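Local coordinates for hypothetical protein (Shewanella oneidensis, PDB 2OTM) that is of unknown function but belongs to the trimeric YjgF-like family and may be an endoribonuclease, at residues B[4-9]-B[86-91]; B[66-71]-B[144-149]; B[97-102]-B[138-143]; B[107-112]-B[132-137]. All coordinates share one frame; numbering follows the deposited sequence.

Contact 1. Residues B[4-9]-B[86-91]; sequences NTPESR and ELSRIK
P6 lays its ring obliquely against L87, with CB of P6 3.7 Å from CB of L87, while its CD turns to OG of S88. T5 adds its methyl CG2, 3.4 Å from the hydroxyl oxygen S88 OG. The polar half of the contact belongs to E7. Its chain bends at chi2 (86°), which brings CD up against L87 CB, and OE2 takes the L87 N-H on its syn lone pair at 2.8 Å; an N-H...O angle of 174° makes this bond nearly straight. In the fold, the first turn of helix 6-12 is thereby joined to the short 3-10 turn 87-89, which links helix 62-84 to strand 92-100. T5 is the N-cap of the first helix: its OG1 accepts from S8 N at 3.0 Å. One water donates to both E7 OE1 and E86 OE1 and accepts from S88 N. Carboxylate oxygens E7 OE2 and E86 OE1 come within 4.0 Å, a repulsion that this water and the salt bridge from E7 to K81 would be expected to ease. P6 and L87 also both pack on F124 of helix 109-124.

Contact 2. Residues B[66-71]-B[144-149]; sequences YAACRL and SLCLVY
C146 SG meets the helix backbone and two side chains at once: it lies 3.6 Å from A68 O, 3.9 Å from A68 CB and 4.1 Å from C69 SG. The last distance is that of two sulfurs in van der Waals contact, about twice the length of a disulfide bond. Chi1 of C146 (67°) sets SG between its own backbone N and carbonyl carbon, and from there it reaches the A68 carbonyl. C69 SG comes in beside it and also touches C146 CB. On one flank the methyl A68 CB meets L145 CD2 at 3.8 Å; on the other, V148 CG2 approaches C69 O at 4.2 Å. These small groups let helix 62-84 lie against strand 146-153 with the axes of the two short segments 8.2 Å apart, at an angle of 39° between their directions. The layer is that of the alpha/beta YjgF-like fold, with helices packed on one face of a mixed sheet. Farther out, A72 touches both C146 and V148, and L100 of the adjoining strand packs on C69. Strand position is fixed by backbone bonds from L145, L147 and Y149 to N101, V99 and E97, while S144 OG donates to C146 O at 2.7 Å, a local bond at the entry to the strand. Across the interface no hydrogen bond forms, and all five touching residues are buried. The contact therefore rests mainly on van der Waals packing of two thiol-bearing side chains, an alanine methyl and branched aliphatic groups, with no charge pair or disulfide across it.

Contact 3. Residues B[97-102]-B[138-143]; sequences EGVLNV and PVMPLN
P138 O lies beside the N101 side chain, and a water joins them: it donates to P138 O at 2.6 Å and, weakly, to N101 OD1. The stronger partner of that OD1 is Q55. N101 has CG anti to its backbone N (chi1 -173°), which points CG toward P138, 3.8 Å from its O. V139 turns away, its O accepting from T136 OG1 of the second subunit. M140, a selenomethionine, then folds back toward the strand. Its CG sits 3.7 Å from N101 CB. From there the bend at chi2 (-73°) brings SE to 3.7 Å from V99 CG1, and the bend at chi3 (-77°) brings CE to 3.6 Å from V99 O. The M140 and V99 side chains lie alongside one another, running opposite ways. P141 packs on H109 of the second subunit. At the end of the loop, N143 N bonds back to M140 O at 3.0 Å, and a second water accepts from N101 ND2. The loop 138-143 joins strand 131-136 to strand 146-153 and closes over the end of strand 92-100, which lies between those two in the mixed sheet; M140 also touches L147 of strand 146-153.

Contact 4. Residues B[107-112]-B[132-137]; sequences IEHPKA and RMIWTN. With ACT (acetate ion), chain I.
R132 holds an acetate in a two-pronged grip while also reaching the helix with the same NH2: NE donates to acetate O at 3.0 Å, NH2 to acetate OXT at 2.8 Å, and NH2 again to P110 O at 3.2 Å. Both acetate bonds are nearly straight (169° and 171°), with the ion at the guanidinium edge; the bond to P110 O is more bent, at 140°, and its acceptor is tilted from the guanidinium plane. Here the start of helix 109-124 packs on strand 131-136, two elements of the beta-alpha-beta unit opened by strand 92-100. R132 NH1 forms a salt bridge to D114 and a hydrogen bond to S117, which would limit rotation of the guanidinium. The acetate is probably from the crystallisation liquor, but an arginine holding a carboxylate at a subunit boundary is consistent with the ligand pockets of YjgF relatives. S40 of the third subunit bonds to R132 N, and Y27 of that subunit packs on the side chain. I134 CG2 lies against the acetate carbon, while I134 CD1 meets H109 CD2 at 3.6 Å. T136 CG2 sits over one face of the H109 ring in a CH-pi contact, 3.7 Å from its centroid.

How the contacts relate
From the N terminus, contact 1 closes the first long loop, bringing helix 6-12 to the turn after helix 62-84. Contact 2 opens within that loop, at 66-71, and closes only at 144-149, so the two cross along the chain; their nearest atoms stay about 8 Å apart. Contact 3 spans 97-102 to 138-143 entirely within the span of contact 2, and contact 4, from 107-112 to 132-137, lies within contact 3. This nested trio shares the central sheet: strand 92-100 runs between 146-153 and 131-136, with backbone bonds such as L147 N to V99 O and L100 N to W135 O. Contact 1 lies across the chain's centre from contacts 3 and 4.

Contact 1. Residues B[4-9]-B[86-91]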
loop_
_atom_site.group_PDB
_atom_site.type_symbol
_atom_site.label_atom_id
_atom_site.label_comp_id
_atom_site.label_asym_id
_atom_site.label_seq_id
_atom_site.Cartn_x
_atom_site.Cartn_y
_atom_site.Cartn_z
ATOM N N ASN B 4 22.508 4.487 -24.548
ATOM C CA ASN B 4 22.492 3.878 -23.229
ATOM C C ASN B 4 21.094 3.970 -22.660
ATOM O O ASN B 4 20.852 4.676 -21.666
ATOM C CB ASN B 4 23.495 4.604 -22.351
ATOM C CG ASN B 4 24.860 4.646 -22.987
ATOM O OD1 ASN B 4 25.513 3.605 -23.114
ATOM N ND2 ASN B 4 25.280 5.837 -23.458
ATOM N N THR B 5 20.191 3.242 -23.303
ATOM C CA THR B 5 18.796 3.201 -22.923
ATOM C C THR B 5 18.603 2.033 -21.952
ATOM O O THR B 5 19.434 1.120 -21.896
ATOM C CB THR B 5 17.915 2.932 -24.143
ATOM O OG1 THR B 5 18.351 1.714 -24.752
ATOM C CG2 THR B 5 17.946 4.104 -25.193
ATOM N N PRO B 6 17.485 2.026 -21.208
ATOM C CA PRO B 6 17.168 0.853 -20.384
ATOM C C PRO B 6 17.080 -0.425 -21.242
ATOM O O PRO B 6 17.548 -1.495 -20.855
ATOM C CB PRO B 6 15.808 1.227 -19.763
ATOM C CG PRO B 6 15.839 2.730 -19.753
ATOM C CD PRO B 6 16.470 3.075 -21.072
ATOM N N GLU B 7 16.543 -0.281 -22.436
ATOM C CA GLU B 7 16.474 -1.387 -23.365
ATOM C C GLU B 7 17.868 -1.956 -23.661
ATOM O O GLU B 7 18.025 -3.173 -23.677
ATOM C CB GLU B 7 15.775 -0.976 -24.650
ATOM C CG GLU B 7 14.271 -0.746 -24.537
ATOM C CD GLU B 7 13.855 0.665 -24.095
ATOM O OE1 GLU B 7 14.707 1.477 -23.656
ATOM O OE2 GLU B 7 12.627 0.936 -24.175
ATOM N N SER B 8 18.880 -1.101 -23.869
ATOM C CA SER B 8 20.236 -1.620 -24.152
ATOM C C SER B 8 20.801 -2.371 -22.948
ATOM O O SER B 8 21.537 -3.368 -23.101
ATOM C CB SER B 8 21.179 -0.499 -24.609
ATOM O OG SER B 8 21.431 0.417 -23.567
ATOM N N ARG B 9 20.447 -1.917 -21.747
ATOM C CA ARG B 9 20.923 -2.562 -20.529
ATOM C C ARG B 9 20.275 -3.929 -20.318
ATOM O O ARG B 9 20.921 -4.867 -19.809
ATOM C CB ARG B 9 20.683 -1.675 -19.339
ATOM C CG ARG B 9 21.528 -0.406 -19.356
ATOM C CD ARG B 9 21.227 0.436 -18.138
ATOM N NE ARG B 9 21.699 1.804 -18.292
ATOM C CZ ARG B 9 20.948 2.897 -18.467
ATOM N NH1 ARG B 9 19.621 2.851 -18.482
ATOM N NH2 ARG B 9 21.557 4.076 -18.603
ATOM N N GLU B 86 9.090 3.808 -25.104
ATOM C CA GLU B 86 10.521 3.883 -24.928
ATOM C C GLU B 86 10.724 4.073 -23.448
ATOM O O GLU B 86 10.226 5.032 -22.877
ATOM C CB GLU B 86 11.077 5.075 -25.708
ATOM C CG GLU B 86 11.091 4.889 -27.225
ATOM C CD GLU B 86 12.128 3.872 -27.686
ATOM O OE1 GLU B 86 13.198 3.733 -27.040
ATOM O OE2 GLU B 86 11.872 3.194 -28.699
ATOM N N LEU B 87 11.460 3.156 -22.830
ATOM C CA LEU B 87 11.710 3.217 -21.399
ATOM C C LEU B 87 12.556 4.443 -21.024
ATOM O O LEU B 87 12.571 4.840 -19.869
ATOM C CB LEU B 87 12.363 1.921 -20.922
ATOM C CG LEU B 87 11.466 0.669 -20.867
ATOM C CD1 LEU B 87 12.293 -0.566 -20.590
ATOM C CD2 LEU B 87 10.349 0.812 -19.816
ATOM N N SER B 88 13.256 5.037 -22.001
ATOM C CA SER B 88 13.934 6.331 -21.786
ATOM C C SER B 88 13.008 7.457 -21.377
ATOM O O SER B 88 13.440 8.478 -20.869
ATOM C CB SER B 88 14.630 6.772 -23.078
ATOM O OG SER B 88 15.674 5.883 -23.377
ATOM N N ARG B 89 11.731 7.293 -21.671
ATOM C CA ARG B 89 10.708 8.287 -21.322
ATOM C C ARG B 89 10.410 8.354 -19.822
ATOM O O ARG B 89 9.823 9.329 -19.319
ATOM C CB ARG B 89 9.444 8.041 -22.126
ATOM C CG ARG B 89 9.676 8.226 -23.643
ATOM C CD ARG B 89 8.478 7.894 -24.526
ATOM N NE ARG B 89 8.874 8.146 -25.922
ATOM C CZ ARG B 89 8.455 7.489 -27.007
ATOM N NH1 ARG B 89 7.555 6.527 -26.932
ATOM N NH2 ARG B 89 8.939 7.824 -28.204
ATOM N N ILE B 90 10.832 7.338 -19.099
ATOM C CA ILE B 90 10.653 7.335 -17.635
ATOM C C ILE B 90 11.685 8.233 -16.966
ATOM O O ILE B 90 12.899 8.012 -17.092
ATOM C CB ILE B 90 10.695 5.900 -17.097
ATOM C CG1 ILE B 90 9.446 5.142 -17.586
ATOM C CG2 ILE B 90 10.803 5.866 -15.503
ATOM C CD1 ILE B 90 9.533 3.674 -17.490
ATOM N N LYS B 91 11.219 9.279 -16.286
ATOM C CA LYS B 91 12.113 10.145 -15.519
ATOM C C LYS B 91 12.681 9.440 -14.293
ATOM O O LYS B 91 13.844 9.585 -13.981
ATOM C CB LYS B 91 11.378 11.393 -15.068
ATOM C CG LYS B 91 11.031 12.303 -16.222
ATOM C CD LYS B 91 10.421 13.616 -15.729
ATOM C CE LYS B 91 10.144 14.553 -16.913
ATOM N NZ LYS B 91 9.877 15.948 -16.484
HETATM O O HOH W 1 14.179 3.971 -24.517
#

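Contact 2. Residues B[66-71]-B[144-149]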
loop_
_atom_site.group_PDB
_atom_site.type_symbol
_atom_site.label_atom_id
_atom_site.label_comp_id
_atom_site.label_asym_id
_atom_site.label_seq_id
_atom_site.Cartn_x
_atom_site.Cartn_y
_atom_site.Cartn_z
ATOM N N TYR B 66 14.707 -14.064 -4.304
ATOM C CA TYR B 66 15.404 -12.972 -5.003
ATOM C C TYR B 66 15.171 -13.082 -6.513
ATOM O O TYR B 66 14.804 -12.126 -7.182
ATOM C CB TYR B 66 16.892 -13.054 -4.707
ATOM C CG TYR B 66 17.726 -11.971 -5.341
ATOM C CD1 TYR B 66 18.099 -12.045 -6.668
ATOM C CD2 TYR B 66 18.148 -10.862 -4.606
ATOM C CE1 TYR B 66 18.879 -11.027 -7.267
ATOM C CE2 TYR B 66 18.940 -9.863 -5.199
ATOM C CZ TYR B 66 19.283 -9.952 -6.522
ATOM O OH TYR B 66 20.027 -8.938 -7.106
ATOM N N ALA B 67 15.378 -14.279 -7.029
ATOM C CA ALA B 67 15.169 -14.569 -8.465
ATOM C C ALA B 67 13.710 -14.321 -8.845
ATOM O O ALA B 67 13.413 -13.766 -9.936
ATOM C CB ALA B 67 15.581 -16.002 -8.751
ATOM N N ALA B 68 12.789 -14.681 -7.934
ATOM C CA ALA B 68 11.374 -14.475 -8.198
ATOM C C ALA B 68 11.011 -13.003 -8.284
ATOM O O ALA B 68 10.290 -12.587 -9.176
ATOM C CB ALA B 68 10.539 -15.136 -7.125
ATOM N N CYS B 69 11.525 -12.204 -7.365
ATOM C CA CYS B 69 11.233 -10.769 -7.385
ATOM C C CYS B 69 11.872 -10.079 -8.563
ATOM O O CYS B 69 11.326 -9.090 -9.097
ATOM C CB CYS B 69 11.676 -10.124 -6.101
ATOM S SG CYS B 69 10.687 -10.665 -4.664
ATOM N N ARG B 70 13.028 -10.586 -8.967
ATOM C CA ARG B 70 13.687 -10.101 -10.186
ATOM C C ARG B 70 12.798 -10.382 -11.405
ATOM O O ARG B 70 12.599 -9.501 -12.254
ATOM C CB ARG B 70 15.072 -10.744 -10.319
ATOM C CG ARG B 70 15.900 -10.308 -11.520
ATOM C CD ARG B 70 17.279 -11.000 -11.507
ATOM N NE ARG B 70 18.052 -10.763 -12.747
ATOM C CZ ARG B 70 18.897 -9.745 -12.956
ATOM N NH1 ARG B 70 19.109 -8.821 -12.039
ATOM N NH2 ARG B 70 19.536 -9.644 -14.107
ATOM N N LEU B 71 12.263 -11.594 -11.515
ATOM C CA LEU B 71 11.434 -11.961 -12.657
ATOM C C LEU B 71 10.111 -11.179 -12.668
ATOM O O LEU B 71 9.662 -10.723 -13.725
ATOM C CB LEU B 71 11.178 -13.464 -12.679
ATOM C CG LEU B 71 10.448 -14.057 -13.867
ATOM C CD1 LEU B 71 11.070 -13.658 -15.226
ATOM C CD2 LEU B 71 10.335 -15.580 -13.670
ATOM N N SER B 144 1.065 -17.329 -6.066
ATOM C CA SER B 144 2.352 -16.768 -6.407
ATOM C C SER B 144 3.217 -16.552 -5.172
ATOM O O SER B 144 2.740 -16.192 -4.106
ATOM C CB SER B 144 2.179 -15.439 -7.136
ATOM O OG SER B 144 3.415 -14.943 -7.658
ATOM N N LEU B 145 4.519 -16.751 -5.307
ATOM C CA LEU B 145 5.431 -16.417 -4.220
ATOM C C LEU B 145 5.479 -14.910 -3.982
ATOM O O LEU B 145 5.652 -14.462 -2.849
ATOM C CB LEU B 145 6.816 -16.933 -4.527
ATOM C CG LEU B 145 7.933 -16.541 -3.581
ATOM C CD1 LEU B 145 7.676 -17.140 -2.192
ATOM C CD2 LEU B 145 9.184 -17.072 -4.213
ATOM N N CYS B 146 5.312 -14.126 -5.045
ATOM C CA CYS B 146 5.439 -12.700 -4.914
ATOM C C CYS B 146 4.617 -11.919 -5.913
ATOM O O CYS B 146 4.149 -12.450 -6.930
ATOM C CB CYS B 146 6.908 -12.286 -5.040
ATOM S SG CYS B 146 7.655 -12.540 -6.688
ATOM N N LEU B 147 4.458 -10.650 -5.594
ATOM C CA LEU B 147 3.798 -9.699 -6.471
ATOM C C LEU B 147 4.553 -8.378 -6.384
ATOM O O LEU B 147 4.902 -7.920 -5.273
ATOM C CB LEU B 147 2.359 -9.569 -5.973
ATOM C CG LEU B 147 1.131 -9.168 -6.752
ATOM C CD1 LEU B 147 0.940 -9.944 -8.037
ATOM C CD2 LEU B 147 -0.059 -9.379 -5.789
ATOM N N VAL B 148 4.738 -7.717 -7.526
ATOM C CA VAL B 148 5.483 -6.474 -7.580
ATOM C C VAL B 148 4.627 -5.402 -8.247
ATOM O O VAL B 148 3.911 -5.679 -9.218
ATOM C CB VAL B 148 6.839 -6.695 -8.355
ATOM C CG1 VAL B 148 7.452 -5.401 -8.793
ATOM C CG2 VAL B 148 7.809 -7.521 -7.475
ATOM N N TYR B 149 4.706 -4.184 -7.708
ATOM C CA TYR B 149 4.055 -3.010 -8.245
ATOM C C TYR B 149 5.109 -1.918 -8.393
ATOM O O TYR B 149 5.892 -1.672 -7.475
ATOM C CB TYR B 149 2.986 -2.484 -7.286
ATOM C CG TYR B 149 1.859 -3.432 -7.013
ATOM C CD1 TYR B 149 1.999 -4.494 -6.127
ATOM C CD2 TYR B 149 0.619 -3.227 -7.591
ATOM C CE1 TYR B 149 0.934 -5.366 -5.875
ATOM C CE2 TYR B 149 -0.461 -4.101 -7.357
ATOM C CZ TYR B 149 -0.285 -5.173 -6.493
ATOM O OH TYR B 149 -1.357 -5.994 -6.250
#

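Contact 3. Residues B[97-102]-B[138-143]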
loop_
_atom_site.group_PDB
_atom_site.type_symbol
_atom_site.label_atom_id
_atom_site.label_comp_id
_atom_site.label_asym_id
_atom_site.label_seq_id
_atom_site.Cartn_x
_atom_site.Cartn_y
_atom_site.Cartn_z
ATOM N N GLU B 97 6.687 -1.427 -4.688
ATOM C CA GLU B 97 5.920 -2.026 -3.585
ATOM C C GLU B 97 5.802 -3.517 -3.889
ATOM O O GLU B 97 5.323 -3.913 -4.945
ATOM C CB GLU B 97 4.573 -1.312 -3.332
ATOM C CG GLU B 97 4.771 0.217 -3.086
ATOM C CD GLU B 97 3.531 1.034 -2.798
ATOM O OE1 GLU B 97 2.375 0.542 -2.887
ATOM O OE2 GLU B 97 3.728 2.230 -2.484
ATOM N N GLY B 98 6.279 -4.343 -2.963
ATOM C CA GLY B 98 6.340 -5.786 -3.148
ATOM C C GLY B 98 5.664 -6.549 -2.038
ATOM O O GLY B 98 5.758 -6.153 -0.877
ATOM N N VAL B 99 5.016 -7.650 -2.406
ATOM C CA VAL B 99 4.361 -8.559 -1.495
ATOM C C VAL B 99 4.954 -9.945 -1.697
ATOM O O VAL B 99 5.121 -10.395 -2.854
ATOM C CB VAL B 99 2.837 -8.703 -1.783
ATOM C CG1 VAL B 99 2.166 -9.463 -0.669
ATOM C CG2 VAL B 99 2.156 -7.345 -1.982
ATOM N N LEU B 100 5.232 -10.617 -0.592
ATOM C CA LEU B 100 5.705 -11.998 -0.598
ATOM C C LEU B 100 4.900 -12.848 0.333
ATOM O O LEU B 100 4.440 -12.375 1.364
ATOM C CB LEU B 100 7.186 -12.076 -0.186
ATOM C CG LEU B 100 8.177 -11.416 -1.168
ATOM C CD1 LEU B 100 8.592 -10.039 -0.712
ATOM C CD2 LEU B 100 9.408 -12.267 -1.382
ATOM N N ASN B 101 4.779 -14.132 0.008
ATOM C CA ASN B 101 4.258 -15.104 0.969
ATOM C C ASN B 101 5.465 -15.713 1.673
ATOM O O ASN B 101 6.330 -16.289 0.998
ATOM C CB ASN B 101 3.461 -16.205 0.262
ATOM C CG ASN B 101 2.763 -17.128 1.243
ATOM O OD1 ASN B 101 2.928 -17.000 2.470
ATOM N ND2 ASN B 101 1.998 -18.064 0.718
ATOM N N VAL B 102 5.538 -15.539 3.011
ATOM C CA VAL B 102 6.751 -15.850 3.780
ATOM C C VAL B 102 6.361 -16.699 4.995
ATOM O O VAL B 102 5.413 -16.398 5.716
ATOM C CB VAL B 102 7.495 -14.533 4.222
ATOM C CG1 VAL B 102 8.793 -14.843 4.970
ATOM C CG2 VAL B 102 7.791 -13.665 3.003
ATOM N N PRO B 138 -0.519 -13.920 3.746
ATOM C CA PRO B 138 -0.598 -15.381 3.894
ATOM C C PRO B 138 -1.123 -16.110 2.674
ATOM O O PRO B 138 -0.861 -17.323 2.502
ATOM C CB PRO B 138 -1.559 -15.561 5.053
ATOM C CG PRO B 138 -2.358 -14.324 5.095
ATOM C CD PRO B 138 -1.546 -13.229 4.518
ATOM N N VAL B 139 -1.890 -15.407 1.856
ATOM C CA VAL B 139 -2.536 -16.023 0.678
ATOM C C VAL B 139 -2.309 -15.088 -0.492
ATOM O O VAL B 139 -2.509 -13.874 -0.368
ATOM C CB VAL B 139 -4.088 -16.247 0.908
ATOM C CG1 VAL B 139 -4.724 -16.776 -0.388
ATOM C CG2 VAL B 139 -4.353 -17.172 2.109
HETATM N N MSE B 140 -1.919 -15.647 -1.621
HETATM C CA MSE B 140 -1.537 -14.856 -2.793
HETATM C C MSE B 140 -2.353 -15.237 -4.018
HETATM O O MSE B 140 -2.692 -16.398 -4.184
HETATM C CB MSE B 140 -0.043 -15.079 -3.118
HETATM C CG MSE B 140 0.892 -14.748 -2.021
HETATM SE SE MSE B 140 1.063 -12.833 -1.744
HETATM C CE MSE B 140 2.227 -12.462 -3.274
ATOM N N PRO B 141 -2.549 -14.289 -4.949
ATOM C CA PRO B 141 -3.267 -14.661 -6.166
ATOM C C PRO B 141 -2.438 -15.687 -6.903
ATOM O O PRO B 141 -1.204 -15.546 -6.930
ATOM C CB PRO B 141 -3.351 -13.339 -6.943
ATOM C CG PRO B 141 -3.101 -12.259 -5.914
ATOM C CD PRO B 141 -2.076 -12.902 -5.022
ATOM N N LEU B 142 -3.089 -16.727 -7.418
ATOM C CA LEU B 142 -2.445 -17.811 -8.151
ATOM C C LEU B 142 -1.419 -18.572 -7.293
ATOM O O LEU B 142 -0.597 -19.295 -7.837
ATOM C CB LEU B 142 -1.770 -17.277 -9.442
ATOM C CG LEU B 142 -2.630 -16.473 -10.456
ATOM C CD1 LEU B 142 -1.813 -15.989 -11.648
ATOM C CD2 LEU B 142 -3.768 -17.315 -10.955
ATOM N N ASN B 143 -1.466 -18.406 -5.969
ATOM C CA ASN B 143 -0.446 -18.952 -5.094
ATOM C C ASN B 143 0.958 -18.512 -5.461
ATOM O O ASN B 143 1.947 -19.227 -5.167
ATOM C CB ASN B 143 -0.538 -20.473 -5.049
ATOM C CG ASN B 143 0.290 -21.088 -3.937
ATOM O OD1 ASN B 143 0.466 -20.504 -2.849
ATOM N ND2 ASN B 143 0.812 -22.289 -4.201
HETATM O O HOH W 2 1.762 -18.032 -2.210
HETATM O O HOH W 3 0.629 -18.444 4.351
#

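Contact 4. Residues B[107-112]-B[132-137]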
loop_
_atom_site.group_PDB
_atom_site.type_symbol
_atom_site.label_atom_id
_atom_site.label_comp_id
_atom_site.label_asym_id
_atom_site.label_seq_id
_atom_site.Cartn_x
_atom_site.Cartn_y
_atom_site.Cartn_z
ATOM N N ILE B 107 12.765 -14.291 8.121
ATOM C CA ILE B 107 12.541 -12.822 8.057
ATOM C C ILE B 107 13.501 -12.169 7.056
ATOM O O ILE B 107 13.759 -10.944 7.135
ATOM C CB ILE B 107 12.664 -12.119 9.459
ATOM C CG1 ILE B 107 14.091 -12.301 10.023
ATOM C CG2 ILE B 107 11.605 -12.650 10.421
ATOM C CD1 ILE B 107 14.483 -11.332 11.172
ATOM N N GLU B 108 14.039 -12.969 6.121
ATOM C CA GLU B 108 14.988 -12.462 5.141
ATOM C C GLU B 108 14.316 -12.058 3.875
ATOM O O GLU B 108 14.970 -11.921 2.858
ATOM C CB GLU B 108 16.062 -13.508 4.793
ATOM C CG GLU B 108 16.917 -13.907 5.947
ATOM C CD GLU B 108 17.658 -12.747 6.574
ATOM O OE1 GLU B 108 18.090 -11.826 5.838
ATOM O OE2 GLU B 108 17.804 -12.756 7.819
ATOM N N HIS B 109 13.017 -11.779 3.932
ATOM C CA HIS B 109 12.310 -11.334 2.751
ATOM C C HIS B 109 12.792 -10.017 2.207
ATOM O O HIS B 109 12.696 -9.789 1.026
ATOM C CB HIS B 109 10.764 -11.382 2.932
ATOM C CG HIS B 109 10.241 -10.639 4.125
ATOM N ND1 HIS B 109 10.568 -10.984 5.419
ATOM C CD2 HIS B 109 9.404 -9.583 4.214
ATOM C CE1 HIS B 109 9.974 -10.150 6.254
ATOM N NE2 HIS B 109 9.268 -9.288 5.541
ATOM N N PRO B 110 13.301 -9.102 3.059
ATOM C CA PRO B 110 13.878 -7.933 2.391
ATOM C C PRO B 110 14.989 -8.279 1.393
ATOM O O PRO B 110 15.176 -7.587 0.433
ATOM C CB PRO B 110 14.424 -7.101 3.568
ATOM C CG PRO B 110 13.531 -7.524 4.713
ATOM C CD PRO B 110 13.337 -8.974 4.526
ATOM N N LYS B 111 15.743 -9.341 1.659
ATOM C CA LYS B 111 16.791 -9.763 0.748
ATOM C C LYS B 111 16.193 -10.300 -0.541
ATOM O O LYS B 111 16.733 -10.033 -1.597
ATOM C CB LYS B 111 17.670 -10.840 1.383
ATOM C CG LYS B 111 18.449 -10.359 2.579
ATOM N N ALA B 112 15.048 -10.984 -0.454
ATOM C CA ALA B 112 14.319 -11.423 -1.635
ATOM C C ALA B 112 13.846 -10.240 -2.460
ATOM O O ALA B 112 14.042 -10.218 -3.662
ATOM C CB ALA B 112 13.108 -12.329 -1.266
ATOM N N ARG B 132 10.721 2.167 -1.144
ATOM C CA ARG B 132 9.984 0.928 -1.282
ATOM C C ARG B 132 9.177 0.570 -0.055
ATOM O O ARG B 132 9.469 1.060 1.067
ATOM C CB ARG B 132 10.916 -0.226 -1.707
ATOM C CG ARG B 132 11.468 -1.088 -0.612
ATOM C CD ARG B 132 12.360 -2.178 -1.217
ATOM N NE ARG B 132 12.840 -3.036 -0.157
ATOM C CZ ARG B 132 13.820 -3.924 -0.256
ATOM N NH1 ARG B 132 14.459 -4.128 -1.394
ATOM N NH2 ARG B 132 14.133 -4.627 0.813
HETATM N N MSE B 133 8.130 -0.219 -0.320
HETATM C CA MSE B 133 7.291 -0.838 0.705
HETATM C C MSE B 133 7.387 -2.334 0.548
HETATM O O MSE B 133 7.537 -2.877 -0.561
HETATM C CB MSE B 133 5.815 -0.420 0.547
HETATM C CG MSE B 133 5.572 1.056 0.526
HETATM SE SE MSE B 133 3.621 1.446 0.711
HETATM C CE MSE B 133 3.311 1.105 2.574
ATOM N N ILE B 134 7.278 -3.039 1.666
ATOM C CA ILE B 134 7.328 -4.482 1.614
ATOM C C ILE B 134 6.227 -5.015 2.526
ATOM O O ILE B 134 5.973 -4.451 3.599
ATOM C CB ILE B 134 8.704 -5.016 2.073
ATOM C CG1 ILE B 134 8.786 -6.500 1.780
ATOM C CG2 ILE B 134 8.902 -4.736 3.604
ATOM C CD1 ILE B 134 10.228 -7.086 1.797
ATOM N N TRP B 135 5.540 -6.064 2.064
ATOM C CA TRP B 135 4.519 -6.739 2.882
ATOM C C TRP B 135 4.672 -8.249 2.747
ATOM O O TRP B 135 5.194 -8.730 1.757
ATOM C CB TRP B 135 3.083 -6.431 2.414
ATOM C CG TRP B 135 2.628 -4.997 2.452
ATOM C CD1 TRP B 135 2.136 -4.286 3.510
ATOM C CD2 TRP B 135 2.618 -4.122 1.340
ATOM N NE1 TRP B 135 1.791 -2.999 3.111
ATOM C CE2 TRP B 135 2.091 -2.876 1.781
ATOM C CE3 TRP B 135 3.007 -4.268 0.014
ATOM C CZ2 TRP B 135 1.913 -1.814 0.928
ATOM C CZ3 TRP B 135 2.837 -3.211 -0.834
ATOM C CH2 TRP B 135 2.301 -1.987 -0.373
ATOM N N THR B 136 4.231 -8.970 3.782
ATOM C CA THR B 136 4.002 -10.363 3.651
ATOM C C THR B 136 2.514 -10.600 3.771
ATOM O O THR B 136 1.840 -10.020 4.647
ATOM C CB THR B 136 4.780 -11.204 4.698
ATOM O OG1 THR B 136 4.385 -10.811 6.012
ATOM C CG2 THR B 136 6.292 -10.980 4.527
ATOM N N ASN B 137 1.995 -11.489 2.940
ATOM C CA ASN B 137 0.582 -11.864 3.020
ATOM C C ASN B 137 0.471 -13.376 3.025
ATOM O O ASN B 137 1.284 -14.063 2.380
ATOM C CB ASN B 137 -0.196 -11.387 1.790
ATOM C CG ASN B 137 -0.443 -9.876 1.721
ATOM O OD1 ASN B 137 -1.025 -9.436 0.721
ATOM N ND2 ASN B 137 -0.023 -9.078 2.731
HETATM C C ACT I . 12.234 -3.100 3.548
HETATM O O ACT I . 11.726 -2.481 2.554
HETATM O OXT ACT I . 12.967 -4.101 3.310
HETATM C CH3 ACT I . 12.001 -2.695 4.980
#